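Local coordinates for AB hydrolase-1 domain-containing protein (Streptococcus mutans, PDB 4L9A) that probably hydrolyses carboxylic esters, as an alpha/beta hydrolase of the carboxylesterase kind, at residues F53-A56 and D57-N61; D199-Q202 and R203-D207; L220-E223 and D224-T227; F242-K245 and E246-S250. All coordinates share one frame; numbering follows the deposited sequence.

Interaction 1: residues F53-A56 and D57-N61; sequences FSTA and DNFAN
The ring of Phe-59 receives the Thr-55 carbonyl oxygen at its edge, in its own plane, with CD2 of Phe-59 3.4 Å from Thr-55 O. Beside it the Thr-55 methyl CG2 lies 3.6 Å from the same Phe-59 CD2; the two side chains run side by side and point the same way. The Thr-55 first torsion of -65° sets CG2 anti to the backbone N, which leaves OG1 to turn to Ser-48 and the carbonyl of Ile-75. The other ring, Phe-53, meets the Asn-58 amide obliquely through OD1. One short helical turn joins these groups: Asn-58 N donates to Ser-54 O at 2.9 Å in the carbonyl plane, and Phe-59 N donates to Thr-55 O. Ser-54 precedes the helix at the N-cap position, but its hydroxyl bonds to Asp-76 instead of capping the turn. A water bridges the start of the turn, donating to Asp-57 OD2 at 2.8 Å and accepting from Ser-54 N at 2.9 Å. Asn-58 is buried and both ends of its amide are engaged, OD1 by His-271 and Trp-272 and ND2 by Ser-48, which fixes the rotation of the amide. The turn follows strand 43-47 of the alpha/beta hydrolase sheet; Thr-55 and Ala-56 pack on Thr-74 of strand 71-75, Ala-56 also meets Cys-36 of strand 33-38, and Phe-53 and Asp-57 lie against helix 188-206.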
loop_
_atom_site.group_PDB
_atom_site.type_symbol
_atom_site.label_atom_id
_atom_site.label_comp_id
_atom_site.label_asym_id
_atom_site.label_seq_id
_atom_site.Cartn_x
_atom_site.Cartn_y
_atom_site.Cartn_z
ATOM N N PHE A 53 9.444 3.537 4.173
ATOM C CA PHE A 53 8.658 4.705 4.560
ATOM C C PHE A 53 7.511 4.326 5.506
ATOM O O PHE A 53 6.897 3.277 5.360
ATOM C CB PHE A 53 8.067 5.400 3.338
ATOM C CG PHE A 53 9.077 5.751 2.281
ATOM C CD1 PHE A 53 10.115 6.621 2.556
ATOM C CD2 PHE A 53 8.969 5.218 1.005
ATOM C CE1 PHE A 53 11.035 6.952 1.578
ATOM C CE2 PHE A 53 9.894 5.544 0.010
ATOM C CZ PHE A 53 10.921 6.408 0.296
ATOM N N SER A 54 7.204 5.200 6.456
ATOM C CA SER A 54 6.023 4.993 7.298
ATOM C C SER A 54 4.802 5.342 6.462
ATOM O O SER A 54 4.870 6.207 5.590
ATOM C CB SER A 54 6.080 5.863 8.567
ATOM O OG SER A 54 5.044 5.502 9.467
ATOM N N THR A 55 3.681 4.681 6.728
ATOM C CA THR A 55 2.569 4.683 5.771
ATOM C C THR A 55 1.840 6.020 5.707
ATOM O O THR A 55 1.522 6.505 4.618
ATOM C CB THR A 55 1.604 3.523 6.042
ATOM O OG1 THR A 55 2.298 2.293 5.807
ATOM C CG2 THR A 55 0.369 3.592 5.127
ATOM N N ALA A 56 1.603 6.641 6.859
ATOM C CA ALA A 56 0.957 7.945 6.858
ATOM C C ALA A 56 1.779 8.985 6.078
ATOM O O ALA A 56 1.215 9.812 5.354
ATOM C CB ALA A 56 0.700 8.422 8.293
ATOM N N ASP A 57 3.101 8.946 6.246
ATOM C CA ASP A 57 4.006 9.839 5.521
ATOM C C ASP A 57 3.928 9.525 4.026
ATOM O O ASP A 57 3.853 10.423 3.169
ATOM C CB ASP A 57 5.454 9.606 5.967
ATOM C CG ASP A 57 5.706 9.990 7.422
ATOM O OD1 ASP A 57 4.971 10.846 7.941
ATOM O OD2 ASP A 57 6.653 9.443 8.042
ATOM N N ASN A 58 3.983 8.232 3.729
ATOM C CA ASN A 58 3.974 7.723 2.361
ATOM C C ASN A 58 2.747 8.232 1.594
ATOM O O ASN A 58 2.849 8.636 0.437
ATOM C CB ASN A 58 4.000 6.179 2.416
ATOM C CG ASN A 58 4.260 5.523 1.054
ATOM O OD1 ASN A 58 4.772 6.150 0.133
ATOM N ND2 ASN A 58 3.912 4.241 0.940
ATOM N N PHE A 59 1.598 8.256 2.270
ATOM C CA PHE A 59 0.326 8.605 1.647
ATOM C C PHE A 59 -0.161 10.014 1.990
ATOM O O PHE A 59 -1.340 10.324 1.824
ATOM C CB PHE A 59 -0.737 7.573 2.036
ATOM C CG PHE A 59 -0.616 6.269 1.292
ATOM C CD1 PHE A 59 -1.172 6.130 0.020
ATOM C CD2 PHE A 59 0.032 5.183 1.861
ATOM C CE1 PHE A 59 -1.059 4.925 -0.682
ATOM C CE2 PHE A 59 0.147 3.970 1.168
ATOM C CZ PHE A 59 -0.398 3.846 -0.102
ATOM N N ALA A 60 0.746 10.869 2.451
ATOM C CA ALA A 60 0.368 12.201 2.929
ATOM C C ALA A 60 -0.451 13.010 1.924
ATOM O O ALA A 60 -1.426 13.679 2.292
ATOM C CB ALA A 60 1.614 12.987 3.364
ATOM N N ASN A 61 -0.053 12.950 0.658
ATOM C CA ASN A 61 -0.733 13.694 -0.400
ATOM C C ASN A 61 -2.167 13.228 -0.678
ATOM O O ASN A 61 -2.961 13.968 -1.261
ATOM C CB ASN A 61 0.089 13.671 -1.695
ATOM C CG ASN A 61 1.355 14.512 -1.604
ATOM O OD1 ASN A 61 1.489 15.369 -0.722
ATOM N ND2 ASN A 61 2.289 14.279 -2.525
HETATM O O HOH W 1 8.399 7.844 6.504
#

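Interaction 2: residues D199-Q202 and R203-D207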
loop_
_atom_site.group_PDB
_atom_site.type_symbol
_atom_site.label_atom_id
_atom_site.label_comp_id
_atom_site.label_asym_id
_atom_site.label_seq_id
_atom_site.Cartn_x
_atom_site.Cartn_y
_atom_site.Cartn_z
ATOM N N ASP A 199 14.808 6.739 7.528
ATOM C CA ASP A 199 16.098 6.696 8.198
ATOM C C ASP A 199 15.986 6.023 9.581
ATOM O O ASP A 199 16.915 5.352 10.036
ATOM C CB ASP A 199 16.676 8.106 8.343
ATOM C CG ASP A 199 17.072 8.728 7.004
ATOM O OD1 ASP A 199 17.272 7.984 6.021
ATOM O OD2 ASP A 199 17.202 9.971 6.945
ATOM N N TYR A 200 14.854 6.221 10.251
ATOM C CA TYR A 200 14.630 5.590 11.548
ATOM C C TYR A 200 14.537 4.086 11.331
ATOM O O TYR A 200 15.186 3.309 12.018
ATOM C CB TYR A 200 13.343 6.111 12.175
ATOM C CG TYR A 200 12.845 5.298 13.348
ATOM C CD1 TYR A 200 11.962 4.238 13.161
ATOM C CD2 TYR A 200 13.251 5.597 14.647
ATOM C CE1 TYR A 200 11.496 3.499 14.231
ATOM C CE2 TYR A 200 12.797 4.863 15.727
ATOM C CZ TYR A 200 11.921 3.822 15.516
ATOM O OH TYR A 200 11.471 3.094 16.589
ATOM N N CYS A 201 13.729 3.687 10.354
ATOM C CA CYS A 201 13.597 2.277 10.005
ATOM C C CYS A 201 14.954 1.633 9.666
ATOM O O CYS A 201 15.310 0.570 10.194
ATOM C CB CYS A 201 12.639 2.119 8.820
ATOM S SG CYS A 201 12.434 0.411 8.326
ATOM N N GLN A 202 15.714 2.269 8.778
ATOM C CA GLN A 202 17.005 1.713 8.375
ATOM C C GLN A 202 17.963 1.592 9.552
ATOM O O GLN A 202 18.729 0.630 9.658
ATOM C CB GLN A 202 17.650 2.559 7.278
ATOM C CG GLN A 202 19.081 2.105 6.932
ATOM C CD GLN A 202 19.099 0.771 6.191
ATOM O OE1 GLN A 202 19.264 -0.297 6.791
ATOM N NE2 GLN A 202 18.924 0.831 4.878
ATOM N N ARG A 203 17.919 2.577 10.437
ATOM C CA ARG A 203 18.726 2.530 11.642
ATOM C C ARG A 203 18.384 1.291 12.483
ATOM O O ARG A 203 19.278 0.545 12.884
ATOM C CB ARG A 203 18.536 3.816 12.443
ATOM C CG ARG A 203 19.326 3.874 13.738
ATOM C CD ARG A 203 19.340 5.286 14.316
ATOM N NE ARG A 203 18.003 5.872 14.474
ATOM C CZ ARG A 203 17.485 6.802 13.670
ATOM N NH1 ARG A 203 18.184 7.264 12.639
ATOM N NH2 ARG A 203 16.266 7.276 13.899
ATOM N N GLN A 204 17.099 1.069 12.753
ATOM C CA GLN A 204 16.699 -0.122 13.501
ATOM C C GLN A 204 17.095 -1.404 12.739
ATOM O O GLN A 204 17.543 -2.382 13.334
ATOM C CB GLN A 204 15.186 -0.119 13.789
ATOM C CG GLN A 204 14.636 1.200 14.342
ATOM C CD GLN A 204 15.377 1.693 15.580
ATOM O OE1 GLN A 204 15.688 0.917 16.488
ATOM N NE2 GLN A 204 15.671 2.994 15.615
ATOM N N LEU A 205 16.931 -1.397 11.423
ATOM C CA LEU A 205 17.282 -2.564 10.614
ATOM C C LEU A 205 18.762 -2.899 10.650
ATOM O O LEU A 205 19.136 -4.052 10.463
ATOM C CB LEU A 205 16.814 -2.396 9.169
ATOM C CG LEU A 205 15.326 -2.681 8.957
ATOM C CD1 LEU A 205 14.887 -2.163 7.581
ATOM C CD2 LEU A 205 15.027 -4.167 9.086
ATOM N N ASN A 206 19.607 -1.902 10.896
ATOM C CA ASN A 206 21.039 -2.150 10.995
ATOM C C ASN A 206 21.353 -3.227 12.042
ATOM O O ASN A 206 22.336 -3.962 11.918
ATOM C CB ASN A 206 21.799 -0.853 11.333
ATOM C CG ASN A 206 21.874 0.106 10.155
ATOM O OD1 ASN A 206 21.669 -0.294 9.010
ATOM N ND2 ASN A 206 22.177 1.376 10.431
ATOM N N ASP A 207 20.516 -3.312 13.073
ATOM C CA ASP A 207 20.768 -4.239 14.171
ATOM C C ASP A 207 20.551 -5.687 13.763
ATOM O O ASP A 207 21.205 -6.574 14.289
ATOM C CB ASP A 207 19.873 -3.933 15.380
ATOM C CG ASP A 207 20.210 -2.619 16.044
ATOM O OD1 ASP A 207 21.380 -2.208 15.969
ATOM O OD2 ASP A 207 19.307 -2.000 16.641
#
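Tyr-200 offers one ring face to Gln-204, one helical turn later, and its edge to Arg-203. The Gln-204 methylene CG makes a CH-pi contact 4.0 Å from the centroid of the Tyr-200 ring, 17° off its normal. NE2 of Gln-204 comes within 3.4 Å of Tyr-200 CE2, above the same ring but displaced toward its rim. A bend at chi2 (-54°) folds the Gln-204 amide back over the tyrosine. Arg-203 NH2 approaches near the ring plane, 3.5 Å from Tyr-200 CD2, and its guanidinium stands 78° from the ring, one of its faces lying over Tyr-200 CA and Asp-199 O. These groups belong to the C-terminal part of helix 188-206, whose backbone bonds run from Asp-199 O to Arg-203 N through Gln-202 O to Asn-206 N; that of Leu-205 N to Cys-201 O, at 2.8 Å, is the shortest. The inner side of this helix of the alpha/beta hydrolase is compact: buried Cys-201 SG touches Leu-205 CD1 at 3.6 Å, and Leu-205 packs on Phe-52 and Val-85 of neighbouring loops. Tyr-200 also meets the ring of Tyr-82. By contrast, Asp-199, Arg-203 and Asn-206 lie on the solvent side, where the Asp-199 carboxylate turns away and its OD2 stays 6.4 Å from Arg-203 NH1.

Interaction 3: residues L220-E223 and D224-T227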
loop_
_atom_site.group_PDB
_atom_site.type_symbol
_atom_site.label_atom_id
_atom_site.label_comp_id
_atom_site.label_asym_id
_atom_site.label_seq_id
_atom_site.Cartn_x
_atom_site.Cartn_y
_atom_site.Cartn_z
ATOM N N LEU A 220 5.501 -15.032 -0.123
ATOM C CA LEU A 220 4.221 -15.378 -0.744
ATOM C C LEU A 220 4.254 -16.787 -1.313
ATOM O O LEU A 220 5.283 -17.230 -1.821
ATOM C CB LEU A 220 3.858 -14.387 -1.850
ATOM C CG LEU A 220 3.359 -13.001 -1.445
ATOM C CD1 LEU A 220 2.408 -13.119 -0.263
ATOM C CD2 LEU A 220 4.507 -12.083 -1.111
ATOM N N GLY A 221 3.123 -17.485 -1.221
ATOM C CA GLY A 221 2.982 -18.814 -1.794
ATOM C C GLY A 221 1.799 -18.888 -2.746
ATOM O O GLY A 221 1.010 -17.944 -2.833
ATOM N N GLU A 222 1.675 -20.008 -3.456
ATOM C CA GLU A 222 0.604 -20.189 -4.438
ATOM C C GLU A 222 -0.765 -20.039 -3.794
ATOM O O GLU A 222 -1.701 -19.546 -4.419
ATOM C CB GLU A 222 0.703 -21.562 -5.105
ATOM C CG GLU A 222 1.979 -21.787 -5.895
ATOM C CD GLU A 222 2.072 -20.896 -7.113
ATOM O OE1 GLU A 222 1.035 -20.314 -7.507
ATOM O OE2 GLU A 222 3.182 -20.777 -7.674
ATOM N N GLU A 223 -0.874 -20.447 -2.537
ATOM C CA GLU A 223 -2.130 -20.328 -1.810
ATOM C C GLU A 223 -2.540 -18.869 -1.622
ATOM O O GLU A 223 -3.689 -18.576 -1.303
ATOM C CB GLU A 223 -2.028 -21.024 -0.455
ATOM C CG GLU A 223 -2.781 -22.341 -0.384
ATOM C CD GLU A 223 -4.171 -22.252 -0.985
ATOM O OE1 GLU A 223 -4.436 -22.956 -1.981
ATOM O OE2 GLU A 223 -4.999 -21.478 -0.462
ATOM N N ASP A 224 -1.596 -17.958 -1.826
ATOM C CA ASP A 224 -1.860 -16.532 -1.667
ATOM C C ASP A 224 -2.300 -15.891 -2.979
ATOM O O ASP A 224 -2.535 -14.679 -3.041
ATOM C CB ASP A 224 -0.605 -15.828 -1.152
ATOM C CG ASP A 224 -0.160 -16.365 0.192
ATOM O OD1 ASP A 224 -1.025 -16.481 1.086
ATOM O OD2 ASP A 224 1.036 -16.697 0.342
ATOM N N PHE A 225 -2.417 -16.701 -4.028
ATOM C CA PHE A 225 -2.687 -16.163 -5.358
ATOM C C PHE A 225 -4.045 -16.590 -5.912
ATOM O O PHE A 225 -4.267 -16.547 -7.128
ATOM C CB PHE A 225 -1.578 -16.599 -6.322
ATOM C CG PHE A 225 -0.213 -16.118 -5.935
ATOM C CD1 PHE A 225 -0.051 -14.922 -5.256
ATOM C CD2 PHE A 225 0.909 -16.869 -6.237
ATOM C CE1 PHE A 225 1.211 -14.474 -4.898
ATOM C CE2 PHE A 225 2.169 -16.426 -5.878
ATOM C CZ PHE A 225 2.317 -15.227 -5.209
ATOM N N LYS A 226 -4.953 -16.991 -5.027
ATOM C CA LYS A 226 -6.202 -17.612 -5.463
ATOM C C LYS A 226 -7.428 -16.741 -5.205
ATOM O O LYS A 226 -8.567 -17.215 -5.300
ATOM C CB LYS A 226 -6.390 -18.975 -4.791
ATOM C CG LYS A 226 -5.299 -19.994 -5.101
ATOM C CD LYS A 226 -5.573 -21.340 -4.420
ATOM C CE LYS A 226 -4.431 -22.331 -4.632
ATOM N NZ LYS A 226 -4.247 -22.696 -6.067
ATOM N N THR A 227 -7.189 -15.473 -4.889
ATOM C CA THR A 227 -8.250 -14.561 -4.486
ATOM C C THR A 227 -8.320 -13.379 -5.441
ATOM O O THR A 227 -7.313 -12.723 -5.698
ATOM C CB THR A 227 -7.986 -14.011 -3.062
ATOM O OG1 THR A 227 -7.713 -15.095 -2.164
ATOM C CG2 THR A 227 -9.175 -13.216 -2.549
HETATM O O HOH W 2 -2.252 -20.227 -7.081
HETATM O O HOH W 3 -5.417 -16.794 -1.885
#
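Asp-224 OD2 accepts the backbone N-H of Gly-221 at 2.7 Å in a nearly straight bond (167°), met on the anti side of the carboxylate and 17° out of its plane. The return bond runs from Asp-224 N to Gly-221 O at 2.8 Å, so Asp-224 holds Gly-221 through both its N-H and its C=O and closes a tight turn. Its first torsion of -60° places CG beside its own backbone N, swinging the carboxylate back toward the glycine. A further i to i+3 backbone bond, Phe-225 N to Glu-222 O, continues the 3-10 turn. Gly-221 O also sits over the centre of the Phe-225 ring, 3.5 Å above its plane, while Glu-222 OE1 lies at the ring edge, 3.7 Å from Phe-225 CD2. Leu-220 CB adds an apolar contact with Phe-225 CZ at 3.8 Å. One water donates to Glu-222 O at 2.8 Å, with only weak bonds to Glu-222 OE1 and Lys-226 NZ; another bridges Glu-223 O, Lys-226 N and Thr-227 OG1. The turn lies in the loop between helix 188-206 and strand 235-239 of the alpha/beta hydrolase fold. There Phe-225 meets the rings of Tyr-149 and Phe-122 and touches Val-146, so that it faces helices 146-151 and 120-130, and Leu-220 and Asp-224 rest against Leu-93 at the start of helix 93-106.

Interaction 4: residues F242-K245 and E246-S250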
loop_
_atom_site.group_PDB
_atom_site.type_symbol
_atom_site.label_atom_id
_atom_site.label_comp_id
_atom_site.label_asym_id
_atom_site.label_seq_id
_atom_site.Cartn_x
_atom_site.Cartn_y
_atom_site.Cartn_z
ATOM N N PHE A 242 1.777 1.658 -19.852
ATOM C CA PHE A 242 2.325 0.433 -20.437
ATOM C C PHE A 242 1.883 -0.863 -19.727
ATOM O O PHE A 242 2.091 -1.960 -20.239
ATOM C CB PHE A 242 3.848 0.509 -20.584
ATOM C CG PHE A 242 4.590 0.576 -19.281
ATOM C CD1 PHE A 242 4.906 -0.582 -18.588
ATOM C CD2 PHE A 242 4.996 1.795 -18.760
ATOM C CE1 PHE A 242 5.598 -0.524 -17.386
ATOM C CE2 PHE A 242 5.686 1.858 -17.554
ATOM C CZ PHE A 242 5.984 0.700 -16.867
ATOM N N ARG A 243 1.251 -0.729 -18.568
ATOM C CA ARG A 243 0.739 -1.890 -17.849
ATOM C C ARG A 243 -0.756 -2.142 -18.042
ATOM O O ARG A 243 -1.341 -2.947 -17.324
ATOM C CB ARG A 243 1.029 -1.734 -16.359
ATOM C CG ARG A 243 2.489 -1.892 -16.051
ATOM C CD ARG A 243 2.662 -2.902 -14.952
ATOM N NE ARG A 243 2.966 -2.224 -13.729
ATOM C CZ ARG A 243 2.977 -2.780 -12.524
ATOM N NH1 ARG A 243 2.681 -4.065 -12.337
ATOM N NH2 ARG A 243 3.286 -2.017 -11.503
ATOM N N GLU A 244 -1.370 -1.477 -19.015
ATOM C CA GLU A 244 -2.824 -1.551 -19.171
ATOM C C GLU A 244 -3.384 -2.981 -19.279
ATOM O O GLU A 244 -4.322 -3.343 -18.562
ATOM C CB GLU A 244 -3.282 -0.708 -20.364
ATOM C CG GLU A 244 -4.792 -0.761 -20.615
ATOM C CD GLU A 244 -5.181 -0.174 -21.965
ATOM O OE1 GLU A 244 -4.349 -0.206 -22.891
ATOM O OE2 GLU A 244 -6.308 0.329 -22.096
ATOM N N LYS A 245 -2.817 -3.788 -20.172
ATOM C CA LYS A 245 -3.335 -5.141 -20.397
ATOM C C LYS A 245 -3.240 -6.022 -19.145
ATOM O O LYS A 245 -4.188 -6.727 -18.786
ATOM C CB LYS A 245 -2.611 -5.814 -21.563
ATOM C CG LYS A 245 -3.179 -7.176 -21.907
ATOM C CD LYS A 245 -2.467 -7.803 -23.094
ATOM C CE LYS A 245 -3.024 -9.191 -23.371
ATOM N NZ LYS A 245 -4.510 -9.161 -23.521
ATOM N N GLU A 246 -2.082 -5.981 -18.502
ATOM C CA GLU A 246 -1.849 -6.699 -17.254
ATOM C C GLU A 246 -2.978 -6.432 -16.249
ATOM O O GLU A 246 -3.590 -7.363 -15.727
ATOM C CB GLU A 246 -0.491 -6.279 -16.674
ATOM C CG GLU A 246 -0.263 -6.682 -15.200
ATOM C CD GLU A 246 0.961 -6.000 -14.589
ATOM O OE1 GLU A 246 1.660 -5.264 -15.318
ATOM O OE2 GLU A 246 1.218 -6.187 -13.380
ATOM N N TYR A 247 -3.269 -5.158 -16.011
ATOM C CA TYR A 247 -4.320 -4.776 -15.072
ATOM C C TYR A 247 -5.738 -5.125 -15.547
ATOM O O TYR A 247 -6.552 -5.597 -14.761
ATOM C CB TYR A 247 -4.184 -3.307 -14.662
ATOM C CG TYR A 247 -3.096 -3.135 -13.625
ATOM C CD1 TYR A 247 -3.203 -3.747 -12.373
ATOM C CD2 TYR A 247 -1.959 -2.397 -13.896
ATOM C CE1 TYR A 247 -2.225 -3.614 -11.429
ATOM C CE2 TYR A 247 -0.964 -2.258 -12.947
ATOM C CZ TYR A 247 -1.106 -2.869 -11.716
ATOM O OH TYR A 247 -0.125 -2.738 -10.776
ATOM N N LEU A 248 -6.010 -4.938 -16.837
ATOM C CA LEU A 248 -7.290 -5.360 -17.402
ATOM C C LEU A 248 -7.565 -6.846 -17.161
ATOM O O LEU A 248 -8.705 -7.240 -16.930
ATOM C CB LEU A 248 -7.347 -5.057 -18.904
ATOM C CG LEU A 248 -7.553 -3.595 -19.305
ATOM C CD1 LEU A 248 -7.723 -3.488 -20.825
ATOM C CD2 LEU A 248 -8.769 -3.014 -18.581
ATOM N N GLU A 249 -6.519 -7.668 -17.212
ATOM C CA GLU A 249 -6.663 -9.112 -17.019
ATOM C C GLU A 249 -6.446 -9.538 -15.568
ATOM O O GLU A 249 -6.412 -10.736 -15.269
ATOM C CB GLU A 249 -5.631 -9.862 -17.854
ATOM C CG GLU A 249 -5.806 -9.757 -19.350
ATOM C CD GLU A 249 -4.651 -10.415 -20.079
ATOM O OE1 GLU A 249 -3.622 -10.699 -19.416
ATOM O OE2 GLU A 249 -4.772 -10.644 -21.304
ATOM N N SER A 250 -6.289 -8.575 -14.671
ATOM C CA SER A 250 -5.807 -8.893 -13.330
ATOM C C SER A 250 -6.911 -9.169 -12.323
ATOM O O SER A 250 -8.097 -8.922 -12.572
ATOM C CB SER A 250 -4.946 -7.755 -12.777
ATOM O OG SER A 250 -5.773 -6.705 -12.302
#
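Arg-243 and Glu-246 form a buried salt bridge at the start of helix 244-248, the helix of a beta-alpha-beta unit between strands 235-239 and 260-263 of the alpha/beta hydrolase sheet. Arg-243 NH1 donates to Glu-246 OE2 at 2.8 Å on the syn side of the carboxylate, the guanidinium and carboxylate planes turned 40° apart. Tyr-247 OH lies over one guanidinium face, 3.2 Å above it and displaced toward the rim, but its hydrogen bond goes to Pro-143 O. Farther along, exposed Lys-245 NZ reaches Glu-249 OE2 at 2.7 Å, coming from above the carboxylate plane; the lysine chain is extended as far as its bend at chi4 (53°). Leu-248 CD1 lies alongside Glu-244 CG. In a second shell, Thr-145 hydrogen-bonds Glu-246 OE2, and Tyr-158 meets OE1, whose modelled place is less certain. Arg-243 is shared between two acids, Glu-246 through NH1 and Glu-142 through NH2. Backbone bonds from Arg-243 O to Tyr-247 N and from Glu-244 O to Leu-248 N carry the turns. At their end Tyr-247 O takes two donors, Ser-250 N as well as the side chain of the same serine. Ser-250 OG meets Tyr-247 O on a lone pair at 2.8 Å.

How the interactions relate
Interaction 1 is the buried contact of the four, interaction 3 lies at the surface, and interactions 2 and 4 are partly buried. Interactions 1 and 2 share helix 188-206: the turn at 53-61 packs against its earlier part, while 199-207 forms its end, with centres about 18 Å apart. Interactions 3 and 4 both meet helix 146-151, one through aromatic packing and the other beside a buried ion pair; their nearest atoms are about 8 Å apart. Chemistry follows place: engaged amide and hydroxyl groups in interaction 1, ring and methylene packing in interaction 2, a carboxylate-closed turn with waters in interaction 3, and charge pairing, inside and outside, in interaction 4.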